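Local coordinates for occlusion-derived virus envelope protein E66 (Autographa californica nucleopolyhedrovirus, PDB 3VSN), which is a baculovirus envelope protein with chondroitin lyase activity, essential for oral infectivity and possibly digesting the chondroitin sulfate barrier of the host midgut, at residues A[488-491]-A[492-495]; A[556-559]-A[560-563]. One frame throughout, in Å; residues are numbered along the deposited sequence.

Contact 1: A[488-491]-A[492-495]; sequences LSFE and AQRI
Ala492 meets Ser489 at the first turn of helix 490-496. Ser489 is the N-cap: with its hydroxyl placed between its own backbone N and carbonyl carbon (chi1 76°), OG reaches forward to the open N-terminal end of the helix and accepts from Ala492 N at 3.1 Å. The methyl of Ala492 lies against the same hydroxyl and also packs on Leu488, CB to CB 4.0 Å, an apolar touch beside the capping bond.

Gln493 ties the chain before the helix to its first turn twice. Its backbone N donates to Ser489 O at 2.9 Å. The side chain, extended beyond CG, runs back alongside the backbone until Gln493 NE2 reaches Leu488 O, also at 2.9 Å. That bond is nearly straight (171° at the hydrogen); the carbonyl oxygen lies almost in the amide plane, while NE2 is tilted out of the plane of the Leu488 carbonyl. The amide runs beside the Phe490 side chain, the two planes 74° apart; Gln493 NE2 sits at the ring edge, 4.1 Å from Phe490 CD1. Its other end, OE1, accepts from Thr505 N, so both ends of the amide are held and its rotation is fixed.

Glu491 contributes mainly backbone: Glu491 O takes the N-H of Ile495 at 3.0 Å, next to the like bond from Arg494 N to Phe490 O. Its carboxylate is exposed and stays clear of Arg494, Glu491 OE2 to Arg494 NE being 6.3 Å; Arg494 NH1 instead bonds to Ser501 and Leu524.

Side chains thus satisfy three N-H groups of the first turn, Glu534 those of Phe490 and Glu491, Ser489 OG that of Ala492, and the Glu534 carboxylate probably gains from the partial positive charge of this helix end.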
loop_
_atom_site.group_PDB
_atom_site.type_symbol
_atom_site.label_atom_id
_atom_site.label_comp_id
_atom_site.label_asym_id
_atom_site.label_seq_id
_atom_site.Cartn_x
_atom_site.Cartn_y
_atom_site.Cartn_z
ATOM N N LEU A 488 -23.838 -17.934 -3.984
ATOM C CA LEU A 488 -24.301 -18.371 -5.310
ATOM C C LEU A 488 -23.849 -17.356 -6.359
ATOM O O LEU A 488 -23.415 -16.252 -6.008
ATOM C CB LEU A 488 -25.825 -18.532 -5.350
ATOM C CG LEU A 488 -26.499 -19.568 -4.439
ATOM C CD1 LEU A 488 -28.005 -19.547 -4.660
ATOM C CD2 LEU A 488 -25.956 -20.972 -4.659
ATOM N N SER A 489 -23.942 -17.718 -7.639
ATOM C CA SER A 489 -23.581 -16.783 -8.703
ATOM C C SER A 489 -24.445 -15.527 -8.587
ATOM O O SER A 489 -25.529 -15.564 -7.993
ATOM C CB SER A 489 -23.748 -17.413 -10.086
ATOM O OG SER A 489 -25.115 -17.479 -10.453
ATOM N N PHE A 490 -23.963 -14.421 -9.144
ATOM C CA PHE A 490 -24.721 -13.174 -9.106
ATOM C C PHE A 490 -26.083 -13.331 -9.786
ATOM O O PHE A 490 -27.085 -12.814 -9.296
ATOM C CB PHE A 490 -23.932 -12.015 -9.727
ATOM C CG PHE A 490 -22.679 -11.639 -8.970
ATOM C CD1 PHE A 490 -22.500 -12.005 -7.635
ATOM C CD2 PHE A 490 -21.690 -10.883 -9.591
ATOM C CE1 PHE A 490 -21.349 -11.646 -6.947
ATOM C CE2 PHE A 490 -20.543 -10.516 -8.912
ATOM C CZ PHE A 490 -20.372 -10.894 -7.586
ATOM N N GLU A 491 -26.128 -14.070 -10.895
ATOM C CA GLU A 491 -27.395 -14.286 -11.589
ATOM C C GLU A 491 -28.370 -15.126 -10.761
ATOM O O GLU A 491 -29.557 -14.803 -10.692
ATOM C CB GLU A 491 -27.184 -14.879 -12.983
ATOM C CG GLU A 491 -28.391 -14.705 -13.894
ATOM C CD GLU A 491 -28.021 -14.607 -15.367
ATOM O OE1 GLU A 491 -27.409 -15.560 -15.890
ATOM O OE2 GLU A 491 -28.359 -13.584 -16.009
ATOM N N ALA A 492 -27.870 -16.182 -10.121
ATOM C CA ALA A 492 -28.701 -17.016 -9.249
ATOM C C ALA A 492 -29.233 -16.228 -8.050
ATOM O O ALA A 492 -30.397 -16.375 -7.677
ATOM C CB ALA A 492 -27.935 -18.251 -8.788
ATOM N N GLN A 493 -28.383 -15.389 -7.458
ATOM C CA GLN A 493 -28.799 -14.509 -6.362
ATOM C C GLN A 493 -29.906 -13.559 -6.812
ATOM O O GLN A 493 -30.894 -13.374 -6.105
ATOM C CB GLN A 493 -27.617 -13.700 -5.818
ATOM C CG GLN A 493 -26.624 -14.500 -4.984
ATOM C CD GLN A 493 -25.609 -13.609 -4.293
ATOM O OE1 GLN A 493 -25.974 -12.671 -3.582
ATOM N NE2 GLN A 493 -24.326 -13.891 -4.504
ATOM N N ARG A 494 -29.735 -12.967 -7.995
ATOM C CA ARG A 494 -30.743 -12.081 -8.576
ATOM C C ARG A 494 -32.099 -12.783 -8.716
ATOM O O ARG A 494 -33.113 -12.281 -8.220
ATOM C CB ARG A 494 -30.273 -11.544 -9.936
ATOM C CG ARG A 494 -31.247 -10.582 -10.608
ATOM C CD ARG A 494 -30.865 -10.353 -12.065
ATOM N NE ARG A 494 -31.698 -9.339 -12.720
ATOM C CZ ARG A 494 -31.481 -8.027 -12.652
ATOM N NH1 ARG A 494 -30.459 -7.548 -11.948
ATOM N NH2 ARG A 494 -32.290 -7.185 -13.286
ATOM N N ILE A 495 -32.105 -13.943 -9.373
ATOM C CA ILE A 495 -33.345 -14.696 -9.615
ATOM C C ILE A 495 -34.016 -15.119 -8.302
ATOM O O ILE A 495 -35.244 -15.042 -8.176
ATOM C CB ILE A 495 -33.123 -15.913 -10.545
ATOM C CG1 ILE A 495 -32.525 -15.481 -11.897
ATOM C CG2 ILE A 495 -34.417 -16.698 -10.748
ATOM C CD1 ILE A 495 -33.331 -14.457 -12.664
#

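Contact 2: A[556-559]-A[560-563]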
loop_
_atom_site.group_PDB
_atom_site.type_symbol
_atom_site.label_atom_id
_atom_site.label_comp_id
_atom_site.label_asym_id
_atom_site.label_seq_id
_atom_site.Cartn_x
_atom_site.Cartn_y
_atom_site.Cartn_z
ATOM N N LEU A 556 -21.913 -0.188 -0.623
ATOM C CA LEU A 556 -21.482 -1.501 -0.178
ATOM C C LEU A 556 -21.620 -1.556 1.342
ATOM O O LEU A 556 -21.396 -0.549 2.013
ATOM C CB LEU A 556 -20.029 -1.762 -0.598
ATOM C CG LEU A 556 -19.665 -1.735 -2.094
ATOM C CD1 LEU A 556 -18.164 -1.930 -2.280
ATOM C CD2 LEU A 556 -20.437 -2.780 -2.893
ATOM N N ASN A 557 -22.014 -2.717 1.862
ATOM C CA ASN A 557 -22.072 -2.982 3.301
ATOM C C ASN A 557 -21.248 -4.194 3.630
ATOM O O ASN A 557 -21.170 -5.121 2.821
ATOM C CB ASN A 557 -23.493 -3.347 3.739
ATOM C CG ASN A 557 -24.417 -2.168 3.770
ATOM O OD1 ASN A 557 -24.104 -1.132 4.352
ATOM N ND2 ASN A 557 -25.581 -2.327 3.166
ATOM N N VAL A 558 -20.682 -4.212 4.832
ATOM C CA VAL A 558 -20.158 -5.443 5.402
ATOM C C VAL A 558 -21.353 -6.372 5.621
ATOM O O VAL A 558 -22.376 -5.959 6.181
ATOM C CB VAL A 558 -19.433 -5.201 6.743
ATOM C CG1 VAL A 558 -18.967 -6.521 7.350
ATOM C CG2 VAL A 558 -18.245 -4.269 6.549
ATOM N N GLU A 559 -21.226 -7.612 5.157
ATOM C CA GLU A 559 -22.286 -8.606 5.324
ATOM C C GLU A 559 -22.673 -8.723 6.793
ATOM O O GLU A 559 -21.808 -8.831 7.664
ATOM C CB GLU A 559 -21.853 -9.967 4.769
ATOM C CG GLU A 559 -22.976 -10.992 4.735
ATOM C CD GLU A 559 -22.593 -12.291 4.054
ATOM O OE1 GLU A 559 -21.395 -12.514 3.780
ATOM O OE2 GLU A 559 -23.506 -13.098 3.797
ATOM N N GLY A 560 -23.977 -8.682 7.054
ATOM C CA GLY A 560 -24.510 -8.709 8.413
ATOM C C GLY A 560 -24.679 -7.341 9.061
ATOM O O GLY A 560 -25.142 -7.253 10.203
ATOM N N HIS A 561 -24.310 -6.276 8.341
ATOM C CA HIS A 561 -24.337 -4.907 8.883
ATOM C C HIS A 561 -25.056 -3.911 8.013
ATOM O O HIS A 561 -24.416 -3.072 7.361
ATOM C CB HIS A 561 -22.920 -4.402 9.135
ATOM C CG HIS A 561 -22.221 -5.087 10.275
ATOM N ND1 HIS A 561 -21.444 -6.172 10.100
ATOM C CD2 HIS A 561 -22.203 -4.805 11.636
ATOM C CE1 HIS A 561 -20.952 -6.566 11.286
ATOM N NE2 HIS A 561 -21.420 -5.730 12.227
ATOM N N SER A 562 -26.387 -3.962 8.018
ATOM C CA SER A 562 -27.204 -3.092 7.169
ATOM C C SER A 562 -27.415 -1.693 7.759
ATOM O O SER A 562 -27.268 -1.480 8.965
ATOM C CB SER A 562 -28.555 -3.754 6.882
ATOM O OG SER A 562 -29.318 -3.865 8.072
ATOM N N ASP A 563 -27.762 -0.742 6.901
ATOM C CA ASP A 563 -28.054 0.622 7.337
ATOM C C ASP A 563 -29.160 1.221 6.482
ATOM O O ASP A 563 -29.575 0.624 5.487
ATOM C CB ASP A 563 -26.795 1.488 7.260
ATOM C CG ASP A 563 -26.243 1.588 5.850
ATOM O OD1 ASP A 563 -26.934 2.157 4.977
ATOM O OD2 ASP A 563 -25.122 1.094 5.611
#
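Gly560 follows Glu559 at the third position of a type II beta turn that runs from Val558 to His561. Its positive phi, 90°, suits a residue with no side chain, because a beta carbon here would be jammed against Glu559 O. Glu559 CB and CG both lie 3.4 Å from Gly560 N, while the extended chain carries the carboxylate out to the exposed surface.

His561 closes the turn: its backbone N donates to Val558 O at 2.9 Å, a somewhat bent bond (139° at the hydrogen). His561 CB rests on the same carbonyl oxygen, 3.4 Å from Val558 O. The imidazole, with CG anti to the carbonyl carbon, runs beside the Val558 side chain and points the same way; His561 ND1 is 3.7 Å from Val558 CG1, and this methyl approaches the ring obliquely. ND1 is buried here without a polar partner in the model. Beyond the turn the imidazole meets the ring of His451.

The turn ends strand 550-558, which lies between strands 452-461 and 509-513 of a seven-stranded antiparallel sheet, and starts the loop to strand 566-569, an outermost strand of another antiparallel sheet.

Through Ser562 the backbone carries the loop on past Asn557, whose side chain lies near His561 O, Asn557 CB to His561 O 3.7 Å. At Asp563 the carboxylate swings back to the Asn557 amide, their planes 74° apart. As modelled Asn557 OD1 and Asp563 OD2 are 2.8 Å apart, but the amide is probably turned over, and with it turned back the pair may be a hydrogen bond. Asp563 OD2 is hydrogen-bonded to Tyr449 OH, while OD1 forms a salt bridge with Lys555 NZ and accepts from Leu565 N in an Asx turn.

Contact 1 closes along the chain before contact 2 opens, and the two do not touch: their centres are 18 Å apart and their nearest atoms about 8 Å. The fold connects them through the antiparallel sheet that holds strands 452-461, 550-558 and 509-513. Phe490 of contact 1 packs on strand 504-506, an outermost strand of that sheet, and 509-513 separates it from strand 550-558, where contact 2 begins. Phe490 also reaches strands 472-480 and 533-540, neighbours in a second sheet, so contact 1 joins two sheets by packing, whereas contact 2 leads from one sheet toward another along the chain. Both lie away from the catalytic residues Asn191, His246 and Tyr254.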